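Local coordinates for Lysine/ornithine decarboxylase (Selenomonas ruminantium, PDB 5GJO), which decarboxylates L-lysine and L-ornithine to cadaverine and putrescine with similar efficiency, using pyridoxal 5'-phosphate as cofactor in a homodimer, at residues 306-311 and 334-339; 280-285 and 315-320; 131-136 and 171-176; 114-119 and 161-166; 24-29 and 367-372. The protein carries 2 engineered substitutions. All blocks are in the same frame, centred on the assembly; numbering follows the deposited sequence.

Contact 1 of 5, residues 306-311 and 334-339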
# COMPACT_ATOMS: atom_id res chain seq x y z
N LEU A 306 -3.59 20.28 -0.67
CA LEU A 306 -4.94 20.22 -0.18
C LEU A 306 -5.62 21.55 -0.29
O LEU A 306 -5.06 22.55 0.13
CB LEU A 306 -4.91 19.70 1.29
CG LEU A 306 -6.25 19.71 2.00
CD1 LEU A 306 -7.26 18.72 1.37
CD2 LEU A 306 -6.00 19.31 3.41
N HIS A 307 -6.84 21.57 -0.81
CA HIS A 307 -7.66 22.76 -0.93
C HIS A 307 -8.96 22.59 -0.18
O HIS A 307 -9.73 21.68 -0.48
CB HIS A 307 -7.95 23.14 -2.40
CG HIS A 307 -6.69 23.20 -3.22
ND1 HIS A 307 -6.17 22.12 -3.95
CD2 HIS A 307 -5.76 24.18 -3.31
CE1 HIS A 307 -5.02 22.46 -4.49
NE2 HIS A 307 -4.73 23.68 -4.10
N CYS A 308 -9.22 23.50 0.74
CA CYS A 308 -10.49 23.50 1.51
C CYS A 308 -11.32 24.64 1.00
O CYS A 308 -10.81 25.67 0.62
CB CYS A 308 -10.23 23.68 3.01
SG CYS A 308 -9.20 22.37 3.71
N PHE A 309 -12.60 24.53 1.04
CA PHE A 309 -13.43 25.65 0.54
C PHE A 309 -14.10 26.36 1.79
O PHE A 309 -14.39 25.73 2.82
CB PHE A 309 -14.45 25.09 -0.47
CG PHE A 309 -13.84 24.42 -1.68
CD1 PHE A 309 -13.26 25.15 -2.69
CD2 PHE A 309 -13.81 23.03 -1.79
CE1 PHE A 309 -12.70 24.58 -3.80
CE2 PHE A 309 -13.22 22.45 -2.90
CZ PHE A 309 -12.65 23.20 -3.88
N GLY A 310 -14.38 27.65 1.69
CA GLY A 310 -15.00 28.43 2.80
C GLY A 310 -14.22 29.70 3.02
O GLY A 310 -12.98 29.65 2.98
N LYS A 311 -14.91 30.83 3.27
CA LYS A 311 -14.26 32.20 3.26
C LYS A 311 -13.94 32.83 4.66
O LYS A 311 -13.40 33.99 4.69
CB LYS A 311 -15.10 33.25 2.44
CG LYS A 311 -15.48 32.84 1.00
CD LYS A 311 -16.43 33.85 0.35
CE LYS A 311 -17.03 33.33 -0.95
NZ LYS A 311 -16.94 34.35 -2.03
N PHE A 334 -2.46 22.44 9.69
CA PHE A 334 -2.80 22.90 8.34
C PHE A 334 -3.84 23.99 8.49
O PHE A 334 -4.86 23.79 9.13
CB PHE A 334 -3.37 21.69 7.51
CG PHE A 334 -3.73 22.05 6.10
CD1 PHE A 334 -4.93 22.71 5.82
CD2 PHE A 334 -2.78 21.87 5.09
CE1 PHE A 334 -5.25 23.09 4.51
CE2 PHE A 334 -3.10 22.23 3.76
CZ PHE A 334 -4.31 22.84 3.50
N MET A 335 -3.59 25.19 7.95
CA MET A 335 -4.55 26.28 8.09
C MET A 335 -5.82 26.03 7.25
O MET A 335 -5.74 25.99 6.01
CB MET A 335 -3.94 27.64 7.68
CG MET A 335 -2.91 28.14 8.62
SD MET A 335 -3.70 28.66 10.19
CE MET A 335 -4.62 30.03 9.68
N ALA A 336 -6.93 25.83 7.93
CA ALA A 336 -8.16 25.44 7.36
C ALA A 336 -9.32 26.21 7.96
O ALA A 336 -9.33 26.53 9.19
CB ALA A 336 -8.38 23.93 7.49
N PRO A 337 -10.34 26.50 7.10
CA PRO A 337 -11.57 27.02 7.64
C PRO A 337 -12.31 26.02 8.44
O PRO A 337 -11.88 24.83 8.53
CB PRO A 337 -12.32 27.47 6.41
CG PRO A 337 -11.92 26.49 5.39
CD PRO A 337 -10.49 26.20 5.66
N GLU A 338 -13.39 26.48 9.08
CA GLU A 338 -14.20 25.59 9.86
C GLU A 338 -14.98 24.71 8.90
O GLU A 338 -15.73 25.21 8.06
CB GLU A 338 -15.21 26.36 10.75
CG GLU A 338 -16.21 25.43 11.41
CD GLU A 338 -17.19 26.08 12.40
OE1 GLU A 338 -17.68 25.39 13.30
OE2 GLU A 338 -17.47 27.28 12.29
N LEU A 339 -14.70 23.42 8.89
CA LEU A 339 -15.41 22.46 8.05
C LEU A 339 -16.46 21.63 8.83
O LEU A 339 -16.35 21.48 10.06
CB LEU A 339 -14.38 21.49 7.37
CG LEU A 339 -13.27 22.14 6.57
CD1 LEU A 339 -12.30 21.09 6.05
CD2 LEU A 339 -13.84 22.96 5.44
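In the C-terminal beta domain, Leu306 and Cys308 of the 306-311 segment pack on Phe334, Pro337 and Leu339 without a single hydrogen bond between the two segments, an example of segments joined by side chains and not by backbone pairing. The methyl CD2 of Leu306 stands over the centre of the Phe334 ring, 4.0 Å from its centroid and 13° off the ring normal, a CH-pi contact. CG of Phe334 is anti to its backbone N (chi1 -179°), on a side chain that leaves its strand toward 306-311; at the far end of the ring CZ comes within 3.5 Å of Leu306 O. Two residues on, Cys308 faces the same way: SG meets the same ring obliquely, 4.1 Å from Phe334 CE1, as a sulfur-aromatic contact, and touches Leu339 CD1 at 4.1 Å. CB of Cys308 lies against Pro337 CD at 3.7 Å. Farther along, Pro337 CG rests on Phe309 O at 3.6 Å. Each segment has a partner in the curled sheet: 306-307 pairs with 344-347, and 329-336 pairs with 315-320. Phe319 of strand 315-320 adds its side chain to Leu306 and Cys308, while Val345 of strand 344-347 covers Leu306 and Leu339.

Contact 2 of 5, residues 280-285 and 315-320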
# COMPACT_ATOMS: atom_id res chain seq x y z
N GLU A 280 -7.83 22.68 20.97
CA GLU A 280 -7.42 23.87 20.21
C GLU A 280 -7.25 23.63 18.71
O GLU A 280 -7.50 24.51 17.92
CB GLU A 280 -6.16 24.52 20.78
CG GLU A 280 -6.04 26.01 20.46
CD GLU A 280 -5.00 26.69 21.34
OE1 GLU A 280 -5.39 27.58 22.14
OE2 GLU A 280 -3.80 26.31 21.25
N GLN A 281 -6.81 22.44 18.35
CA GLN A 281 -6.66 22.09 16.95
C GLN A 281 -7.81 21.16 16.49
O GLN A 281 -7.86 20.03 16.86
CB GLN A 281 -5.26 21.52 16.75
CG GLN A 281 -5.04 20.96 15.39
CD GLN A 281 -3.67 21.06 14.84
OE1 GLN A 281 -3.40 20.52 13.81
NE2 GLN A 281 -2.79 21.83 15.48
N PRO A 282 -8.74 21.63 15.65
CA PRO A 282 -9.74 20.71 15.20
C PRO A 282 -9.16 19.60 14.34
O PRO A 282 -8.15 19.82 13.61
CB PRO A 282 -10.65 21.54 14.33
CG PRO A 282 -10.07 22.85 14.19
CD PRO A 282 -8.83 22.93 15.01
N TRP A 283 -9.83 18.45 14.33
CA TRP A 283 -9.51 17.35 13.40
C TRP A 283 -10.66 17.16 12.46
O TRP A 283 -11.86 17.23 12.82
CB TRP A 283 -9.29 16.04 14.07
CG TRP A 283 -8.02 15.88 14.83
CD1 TRP A 283 -7.50 16.73 15.77
CD2 TRP A 283 -7.10 14.76 14.76
NE1 TRP A 283 -6.28 16.24 16.23
CE2 TRP A 283 -6.07 15.01 15.68
CE3 TRP A 283 -7.05 13.59 14.01
CZ2 TRP A 283 -4.97 14.15 15.81
CZ3 TRP A 283 -5.97 12.77 14.13
CH2 TRP A 283 -4.95 13.02 15.06
N TYR A 284 -10.32 16.82 11.23
CA TYR A 284 -11.26 16.39 10.26
C TYR A 284 -10.85 15.03 9.74
O TYR A 284 -9.70 14.84 9.33
CB TYR A 284 -11.25 17.35 9.09
CG TYR A 284 -11.53 18.75 9.56
CD1 TYR A 284 -12.80 19.04 10.04
CD2 TYR A 284 -10.57 19.74 9.56
CE1 TYR A 284 -13.09 20.28 10.54
CE2 TYR A 284 -10.88 21.05 9.99
CZ TYR A 284 -12.14 21.27 10.51
OH TYR A 284 -12.55 22.49 10.92
N ILE A 285 -11.83 14.12 9.71
CA ILE A 285 -11.64 12.78 9.18
C ILE A 285 -12.21 12.72 7.78
O ILE A 285 -13.37 13.06 7.56
CB ILE A 285 -12.33 11.71 10.07
CG1 ILE A 285 -11.72 11.78 11.46
CG2 ILE A 285 -12.08 10.33 9.50
CD1 ILE A 285 -10.24 11.71 11.52
N LYS A 315 -7.82 28.19 11.00
CA LYS A 315 -6.91 27.89 12.08
C LYS A 315 -6.18 26.56 11.86
O LYS A 315 -6.69 25.70 11.07
CB LYS A 315 -7.71 27.84 13.37
CG LYS A 315 -8.74 26.78 13.47
CD LYS A 315 -9.35 26.69 14.88
CE LYS A 315 -10.24 27.87 15.13
NZ LYS A 315 -10.86 27.65 16.48
N PRO A 316 -5.08 26.35 12.58
CA PRO A 316 -4.36 25.11 12.35
C PRO A 316 -5.19 23.93 12.69
O PRO A 316 -5.82 23.87 13.80
CB PRO A 316 -3.09 25.23 13.29
CG PRO A 316 -2.89 26.71 13.34
CD PRO A 316 -4.27 27.28 13.43
N SER A 317 -5.20 22.97 11.73
CA SER A 317 -6.09 21.79 11.78
C SER A 317 -5.36 20.52 11.37
O SER A 317 -4.42 20.56 10.61
CB SER A 317 -7.31 22.01 10.93
OG SER A 317 -7.97 23.28 11.19
N THR A 318 -5.85 19.37 11.88
CA THR A 318 -5.34 18.09 11.50
C THR A 318 -6.36 17.34 10.62
O THR A 318 -7.55 17.42 10.90
CB THR A 318 -4.98 17.32 12.74
OG1 THR A 318 -3.82 17.92 13.37
CG2 THR A 318 -4.61 15.85 12.47
N PHE A 319 -5.87 16.60 9.61
CA PHE A 319 -6.71 15.80 8.73
C PHE A 319 -6.24 14.39 8.85
O PHE A 319 -5.01 14.14 8.71
CB PHE A 319 -6.57 16.28 7.27
CG PHE A 319 -7.23 17.60 7.01
CD1 PHE A 319 -6.60 18.78 7.34
CD2 PHE A 319 -8.50 17.66 6.47
CE1 PHE A 319 -7.23 19.97 7.08
CE2 PHE A 319 -9.12 18.86 6.19
CZ PHE A 319 -8.48 20.02 6.59
N GLY A 320 -7.17 13.47 9.04
CA GLY A 320 -6.83 12.03 9.09
C GLY A 320 -7.72 11.31 8.10
O GLY A 320 -8.75 11.84 7.65
O HOH W 1 -5.61 25.42 15.98
O HOH W 2 -10.45 24.35 11.05
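Strands 283-285 and 315-320 run parallel, their axes inclined at 24°, held by three backbone hydrogen bonds: Thr318 N to Pro282 O, Tyr284 N to Thr318 O and Gly320 N to Tyr284 O, each 2.9 Å. On one face of the sheet Thr318 and Trp283 lie side by side, pointing the same way. CG2 of Thr318, anti to its own backbone N, sits over the middle of the indole six-membered ring, 3.4 Å from the centroid and 6° off the normal, a close CH-pi contact. The other branch of Thr318 turns to Gln281: OG1 donates to Gln281 OE1 at 2.7 Å, reaching it from above the amide plane (43° out of it), while NE2 of Gln281 bonds Asp333 in strand 329-336. The indole also packs on Thr151 of the second subunit. An alanine in place of Trp283 would probably leave the threonine methyl without its aromatic platform and open a gap toward that neighbouring subunit. On the opposite face Tyr284 and Phe319 meet obliquely, Tyr284 CD2 lying 3.6 Å from Phe319 CZ and above that ring. The phenol OH bonds the backbone N of Leu339 and, at 2.8 Å, a water that donates to Ser317 OG at 2.7 Å. The two branches of Thr318 thus divide the chemistry of its face, the methyl going to a pi surface and the hydroxyl to an amide, which is likely to fix the threonine's rotation.

Contact 3 of 5, residues 131-136 and 171-176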
# COMPACT_ATOMS: atom_id res chain seq x y z
N GLY A 131 17.35 -13.34 -29.27
CA GLY A 131 17.53 -12.31 -30.24
C GLY A 131 16.91 -10.93 -29.84
O GLY A 131 16.98 -10.01 -30.61
N ALA A 132 16.38 -10.83 -28.64
CA ALA A 132 15.74 -9.53 -28.16
C ALA A 132 16.71 -8.41 -28.16
O ALA A 132 17.94 -8.63 -27.90
CB ALA A 132 15.14 -9.71 -26.75
N ASP A 133 16.24 -7.21 -28.46
CA ASP A 133 17.01 -6.03 -28.28
C ASP A 133 17.20 -5.77 -26.76
O ASP A 133 16.19 -5.78 -25.98
CB ASP A 133 16.30 -4.84 -28.93
CG ASP A 133 16.14 -4.99 -30.40
OD1 ASP A 133 17.03 -5.63 -30.99
OD2 ASP A 133 15.12 -4.51 -30.95
N VAL A 134 18.44 -5.49 -26.38
CA VAL A 134 18.74 -5.13 -24.97
C VAL A 134 19.50 -3.84 -24.86
O VAL A 134 20.36 -3.48 -25.68
CB VAL A 134 19.48 -6.25 -24.19
CG1 VAL A 134 18.68 -7.49 -24.15
CG2 VAL A 134 20.90 -6.50 -24.79
N LEU A 135 19.09 -3.01 -23.86
CA LEU A 135 19.81 -1.83 -23.48
C LEU A 135 20.35 -2.09 -22.07
O LEU A 135 19.63 -2.47 -21.15
CB LEU A 135 18.94 -0.58 -23.44
CG LEU A 135 18.22 -0.20 -24.75
CD1 LEU A 135 17.16 -1.20 -25.03
CD2 LEU A 135 17.48 1.11 -24.50
N VAL A 136 21.64 -1.81 -21.88
CA VAL A 136 22.23 -2.01 -20.60
C VAL A 136 22.01 -0.70 -19.82
O VAL A 136 22.21 0.36 -20.35
CB VAL A 136 23.74 -2.35 -20.65
CG1 VAL A 136 24.58 -1.29 -21.25
CG2 VAL A 136 24.24 -2.69 -19.23
N GLY A 171 23.36 -14.30 -27.83
CA GLY A 171 22.45 -14.20 -28.97
C GLY A 171 21.43 -13.09 -28.87
O GLY A 171 20.56 -12.95 -29.72
N LEU A 172 21.60 -12.25 -27.86
CA LEU A 172 20.78 -11.01 -27.78
C LEU A 172 21.34 -9.95 -28.65
O LEU A 172 22.52 -9.97 -28.99
CB LEU A 172 20.68 -10.55 -26.29
CG LEU A 172 20.05 -11.62 -25.35
CD1 LEU A 172 20.29 -11.29 -23.88
CD2 LEU A 172 18.54 -11.74 -25.58
N HIS A 173 20.53 -8.94 -29.00
CA HIS A 173 21.01 -7.90 -29.79
C HIS A 173 21.45 -6.74 -28.89
O HIS A 173 20.59 -6.14 -28.24
CB HIS A 173 19.97 -7.43 -30.80
CG HIS A 173 20.41 -6.22 -31.58
ND1 HIS A 173 19.56 -5.19 -31.89
CD2 HIS A 173 21.56 -5.95 -32.21
CE1 HIS A 173 20.22 -4.27 -32.57
NE2 HIS A 173 21.43 -4.71 -32.78
N ALA A 174 22.74 -6.43 -28.88
CA ALA A 174 23.29 -5.33 -28.09
C ALA A 174 22.96 -4.01 -28.74
O ALA A 174 23.64 -3.53 -29.69
CB ALA A 174 24.79 -5.54 -27.90
N MET A 175 21.87 -3.38 -28.25
CA MET A 175 21.24 -2.30 -28.97
C MET A 175 21.64 -0.92 -28.46
O MET A 175 21.70 0.10 -29.22
CB MET A 175 19.69 -2.44 -28.87
CG MET A 175 19.03 -1.44 -29.81
SD MET A 175 17.27 -1.42 -29.53
CE MET A 175 16.84 -1.43 -31.27
N GLY A 176 21.90 -0.85 -27.16
CA GLY A 176 22.26 0.44 -26.60
C GLY A 176 22.35 0.53 -25.08
O GLY A 176 22.54 -0.48 -24.38
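Asp133 and His173 stand on neighbouring parallel strands of the PLP-binding (beta/alpha)8 barrel, joined through helix 160-169 in a beta-alpha-beta unit. Their side chains lie side by side, pointing the same way. CG of His173 is anti to the backbone N (chi1 174°), and ND1 donates to Asp133 OD1 at 2.7 Å. The oxygen lies in the plane of the imidazole, but the histidine meets it from above the carboxylate plane, the two flat groups being turned 66° from each other. OD2 of Asp133 forms a salt bridge with Arg112, so the buried carboxylate has a partner on each oxygen and probably stays charged.

Leu172, just before strand 173-176, touches the other segment with both branches: CD1 meets Val134 CG1 and CD2 meets Ala132 CB, both at 4.1 Å. With Met125 of helix 122-128 and Ala167 of helix 160-169 nearby, these side chains belong to the layer between strands and helices.

The register slips by one residue after Val134, a beta bulge. Val134 O accepts Met175 N at 3.0 Å and, weakly, Gly176 N at 3.4 Å. Met175 is thereby turned toward strand 133-136; its chain runs extended through chi1 and chi2, which brings SD to 3.6 Å from Asp133 CB; the bend at chi3 (-135°) then carries CE to 3.5 Å from Asp133 OD2.

Contact 4 of 5, residues 114-119 and 161-166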
# COMPACT_ATOMS: atom_id res chain seq x y z
N PHE A 114 14.27 -4.99 -23.98
CA PHE A 114 14.49 -5.26 -22.57
C PHE A 114 15.59 -4.33 -22.07
O PHE A 114 16.42 -3.94 -22.83
CB PHE A 114 15.01 -6.68 -22.36
CG PHE A 114 14.05 -7.79 -22.68
CD1 PHE A 114 12.70 -7.61 -22.61
CD2 PHE A 114 14.52 -9.04 -23.01
CE1 PHE A 114 11.83 -8.62 -22.89
CE2 PHE A 114 13.66 -10.06 -23.29
CZ PHE A 114 12.31 -9.85 -23.24
N THR A 115 15.56 -4.02 -20.79
CA THR A 115 16.77 -3.50 -20.06
C THR A 115 17.32 -4.52 -19.13
O THR A 115 16.65 -5.43 -18.72
CB THR A 115 16.52 -2.13 -19.33
OG1 THR A 115 15.70 -2.38 -18.22
CG2 THR A 115 15.80 -1.16 -20.25
N PHE A 116 18.59 -4.35 -18.81
CA PHE A 116 19.24 -5.16 -17.80
C PHE A 116 20.45 -4.44 -17.18
O PHE A 116 20.98 -3.53 -17.75
CB PHE A 116 19.65 -6.52 -18.35
CG PHE A 116 20.84 -6.49 -19.25
CD1 PHE A 116 20.82 -5.76 -20.42
CD2 PHE A 116 21.98 -7.21 -18.94
CE1 PHE A 116 21.91 -5.75 -21.26
CE2 PHE A 116 23.07 -7.19 -19.76
CZ PHE A 116 23.04 -6.46 -20.91
N ASP A 117 20.82 -4.85 -15.98
CA ASP A 117 21.96 -4.28 -15.30
C ASP A 117 22.86 -5.29 -14.62
O ASP A 117 23.69 -4.92 -13.83
CB ASP A 117 21.53 -3.18 -14.32
CG ASP A 117 20.66 -3.70 -13.19
OD1 ASP A 117 20.66 -4.90 -12.93
OD2 ASP A 117 19.99 -2.88 -12.55
N ASP A 118 22.67 -6.57 -14.89
CA ASP A 118 23.44 -7.61 -14.20
C ASP A 118 23.76 -8.81 -15.09
O ASP A 118 22.97 -9.16 -15.94
CB ASP A 118 22.68 -8.10 -12.98
CG ASP A 118 23.57 -8.80 -12.00
OD1 ASP A 118 24.13 -8.11 -11.14
OD2 ASP A 118 23.71 -10.03 -12.09
N PRO A 119 24.89 -9.48 -14.86
CA PRO A 119 25.11 -10.68 -15.71
C PRO A 119 24.12 -11.78 -15.45
O PRO A 119 23.81 -12.55 -16.36
CB PRO A 119 26.55 -11.08 -15.35
CG PRO A 119 26.96 -10.32 -14.17
CD PRO A 119 26.06 -9.12 -14.01
N LEU A 161 29.98 -2.20 -21.18
CA LEU A 161 30.27 -2.78 -22.49
C LEU A 161 30.54 -4.26 -22.35
O LEU A 161 30.12 -5.06 -23.20
CB LEU A 161 31.39 -2.03 -23.17
CG LEU A 161 31.06 -0.56 -23.40
CD1 LEU A 161 32.26 0.09 -24.02
CD2 LEU A 161 29.80 -0.43 -24.25
N ASP A 162 31.18 -4.67 -21.28
CA ASP A 162 31.26 -6.11 -20.98
C ASP A 162 29.93 -6.82 -20.86
O ASP A 162 29.77 -7.98 -21.30
CB ASP A 162 32.06 -6.38 -19.71
CG ASP A 162 33.55 -6.00 -19.82
OD1 ASP A 162 34.11 -6.01 -20.93
OD2 ASP A 162 34.14 -5.62 -18.77
N LEU A 163 28.92 -6.18 -20.24
CA LEU A 163 27.61 -6.75 -20.22
C LEU A 163 26.94 -6.84 -21.62
O LEU A 163 26.29 -7.87 -21.90
CB LEU A 163 26.69 -5.96 -19.22
CG LEU A 163 26.97 -6.28 -17.78
CD1 LEU A 163 26.35 -5.14 -16.92
CD2 LEU A 163 26.38 -7.62 -17.35
N LEU A 164 27.06 -5.80 -22.42
CA LEU A 164 26.52 -5.83 -23.75
C LEU A 164 27.22 -6.97 -24.58
O LEU A 164 26.57 -7.70 -25.31
CB LEU A 164 26.69 -4.53 -24.42
CG LEU A 164 25.74 -3.39 -23.97
CD1 LEU A 164 26.07 -2.08 -24.63
CD2 LEU A 164 24.28 -3.79 -24.26
N LYS A 165 28.54 -7.07 -24.45
CA LYS A 165 29.29 -8.12 -25.17
C LYS A 165 28.84 -9.49 -24.70
O LYS A 165 28.62 -10.35 -25.54
CB LYS A 165 30.80 -7.84 -25.12
CG LYS A 165 31.70 -8.74 -25.95
CD LYS A 165 31.38 -8.64 -27.43
CE LYS A 165 32.47 -9.19 -28.34
NZ LYS A 165 32.25 -8.43 -29.62
N ALA A 166 28.61 -9.74 -23.39
CA ALA A 166 28.09 -11.02 -22.92
C ALA A 166 26.68 -11.31 -23.43
O ALA A 166 26.25 -12.48 -23.68
CB ALA A 166 28.14 -11.12 -21.40
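Leu163 is the bump and the bend at Phe116-Pro119 the hollow: where strand 114-116 ends and the chain turns, Leu163, from helix 160-169, pushes its side chain in. CD2 makes the closest approach, 3.4 Å from Pro119 N and 3.7 Å from Pro119 CD, with the carbonyl carbon of Asp118 alongside. The second methyl, CD1, faces Asp117 O at 4.1 Å. One wall of the hollow is therefore backbone and proline ring; the other is Phe116, whose side chain slides past Leu163 in the opposite direction.

CG of Phe116 stands between the backbone N and the carbonyl carbon (chi1 75°), the crowded position, and the ring reaches toward the helix with its rim leading. CE2 touches Leu163 CB at 3.9 Å. CZ lies 3.7 Å from Leu163 O, which sits in the ring plane at the edge, and CE1 approaches Leu164 CD2, also near that plane, at 4.3 Å. An alanine at Phe116 would probably open a gap between strand and helix, with Leu163 CB and Leu164 CD2 losing the ring edge they rest on.

Ile122 and Met125 of helix 122-128 and Val134 and Val136 of the next strand also pack on this ring. Beyond the hollow, Asp117 accepts a hydrogen bond from Gly154 N and makes a salt bridge to Lys276 of the second subunit. A ring from the strand meeting leucines from the helix, as here, is typical of the layer between sheet and helices of a (beta/alpha)8 barrel.

Contact 5 of 5, residues 24-29 and 367-372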
# COMPACT_ATOMS: atom_id res chain seq x y z
N LEU A 24 -11.22 9.88 -7.78
CA LEU A 24 -10.30 10.68 -8.57
C LEU A 24 -10.96 11.15 -9.83
O LEU A 24 -11.81 10.44 -10.39
CB LEU A 24 -9.07 9.88 -8.94
CG LEU A 24 -8.20 9.44 -7.74
CD1 LEU A 24 -7.38 8.25 -8.10
CD2 LEU A 24 -7.27 10.52 -7.25
N VAL A 25 -10.55 12.30 -10.33
CA VAL A 25 -11.04 12.81 -11.60
C VAL A 25 -9.83 13.11 -12.50
O VAL A 25 -8.91 13.90 -12.08
CB VAL A 25 -11.88 14.10 -11.43
CG1 VAL A 25 -12.32 14.64 -12.77
CG2 VAL A 25 -13.04 13.91 -10.45
N ALA A 26 -9.72 12.43 -13.62
CA ALA A 26 -8.65 12.55 -14.58
C ALA A 26 -9.04 13.30 -15.82
O ALA A 26 -10.08 12.94 -16.48
CB ALA A 26 -8.16 11.18 -15.00
N SER A 27 -8.19 14.25 -16.23
CA SER A 27 -8.44 15.01 -17.47
C SER A 27 -7.56 14.48 -18.61
O SER A 27 -6.35 14.58 -18.60
CB SER A 27 -8.20 16.49 -17.27
OG SER A 27 -8.07 17.19 -18.53
N LEU A 28 -8.21 13.84 -19.56
CA LEU A 28 -7.50 13.31 -20.75
C LEU A 28 -6.89 14.46 -21.50
O LEU A 28 -5.79 14.33 -22.08
CB LEU A 28 -8.47 12.54 -21.63
CG LEU A 28 -8.99 11.25 -21.05
CD1 LEU A 28 -9.95 10.55 -22.01
CD2 LEU A 28 -7.94 10.24 -20.54
N ASP A 29 -7.61 15.59 -21.60
CA ASP A 29 -7.06 16.74 -22.33
C ASP A 29 -5.75 17.22 -21.69
O ASP A 29 -4.82 17.61 -22.40
CB ASP A 29 -8.01 17.90 -22.43
CG ASP A 29 -9.18 17.67 -23.43
OD1 ASP A 29 -9.31 16.56 -24.01
OD2 ASP A 29 -10.01 18.62 -23.48
N ALA A 367 -10.60 3.89 -4.51
CA ALA A 367 -11.26 5.05 -5.14
C ALA A 367 -11.15 4.93 -6.65
O ALA A 367 -10.06 4.68 -7.16
CB ALA A 367 -10.62 6.35 -4.69
N PRO A 368 -12.30 5.10 -7.36
CA PRO A 368 -12.24 4.96 -8.82
C PRO A 368 -11.71 6.22 -9.49
O PRO A 368 -11.73 7.29 -8.88
CB PRO A 368 -13.72 4.78 -9.20
CG PRO A 368 -14.47 5.58 -8.15
CD PRO A 368 -13.68 5.35 -6.86
N THR A 369 -11.26 6.09 -10.74
CA THR A 369 -10.79 7.21 -11.55
C THR A 369 -11.88 7.52 -12.55
O THR A 369 -12.18 6.69 -13.43
CB THR A 369 -9.46 6.89 -12.22
OG1 THR A 369 -8.50 6.74 -11.17
CG2 THR A 369 -9.01 8.02 -13.05
N ILE A 370 -12.49 8.67 -12.37
CA ILE A 370 -13.59 9.20 -13.20
C ILE A 370 -12.94 9.99 -14.35
O ILE A 370 -11.99 10.76 -14.12
CB ILE A 370 -14.49 10.15 -12.37
CG1 ILE A 370 -15.04 9.45 -11.12
CG2 ILE A 370 -15.62 10.76 -13.17
CD1 ILE A 370 -15.75 8.14 -11.38
N ILE A 371 -13.38 9.73 -15.57
CA ILE A 371 -12.87 10.43 -16.73
C ILE A 371 -13.63 11.75 -16.89
O ILE A 371 -14.82 11.75 -17.18
CB ILE A 371 -12.92 9.60 -18.03
CG1 ILE A 371 -12.24 8.23 -17.84
CG2 ILE A 371 -12.35 10.37 -19.21
CD1 ILE A 371 -10.81 8.37 -17.33
N PHE A 372 -12.94 12.85 -16.75
CA PHE A 372 -13.55 14.16 -16.73
C PHE A 372 -14.28 14.50 -18.05
O PHE A 372 -15.41 14.99 -18.07
CB PHE A 372 -12.53 15.25 -16.46
CG PHE A 372 -13.10 16.62 -16.23
CD1 PHE A 372 -14.03 16.80 -15.26
CD2 PHE A 372 -12.71 17.67 -16.95
CE1 PHE A 372 -14.58 18.06 -15.00
CE2 PHE A 372 -13.24 18.95 -16.71
CZ PHE A 372 -14.17 19.14 -15.75
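Leu24 O accepts the shortest polar bond of this contact, from Ile370 N at 2.7 Å, with an angle of 170° at the hydrogen though the donor is tilted 30° from the carbonyl plane. It is one rung of a parallel pairing. Leu24 N donates to Pro368 O, Ala26 N to Ile370 O and Phe372 N to Ala26 O, each at 2.9 Å.

Side chains alternate across the two faces. Leu24 and Thr369 share one of them, Leu24 CD1 lying 3.6 Å from Thr369 OG1, and Ala26 CB meets the threonine's other branch, CG2, at 3.8 Å. The other face carries Val25, whose CG1 is anti to the backbone N and reaches the Phe372 ring obliquely, 3.7 Å from CD1. Past the end of the strand, Leu28 CD1 rests on Ile371 CG2 at 3.7 Å.

Ser27 then turns strand into helix as an N-cap: its OG bonds Lys30 N and also Glu373 OE1, while the two carboxylate oxygens of Glu373 take the amides of Leu28 and Asp29. Strand 266-276 pairs with the other edge of strand 23-26, which places the contact in the mixed sheet of the beta domain. The amides starting helix 28-41 thus find acceptors in both the N-terminal and the C-terminal part of the chain, Ser27 and Glu373, and the negative charge of Glu373 is probably favoured by the helix dipole.

From the N terminus, contact 5 opens first, at 24-29, and closes last, at 367-372, so the other four nest inside its loop; it sets the strand near the N terminus beside one from the C-terminal part in the beta-domain sheet. Two crossed pairs follow. Contact 4 opens at 114-119 and contact 3 at 131-136; contact 4 closes at 161-166 before contact 3 does at 171-176. Both belong to the barrel. In the beta domain contact 2 opens at 280-285 and contact 1 at 306-311, and they close at 315-320 and 334-339, sharing the pairing of strands 315-320 and 329-336. Contacts 1 and 3 lie on opposite sides of the chain's centre. Contacts 2 and 4 both reach the second subunit.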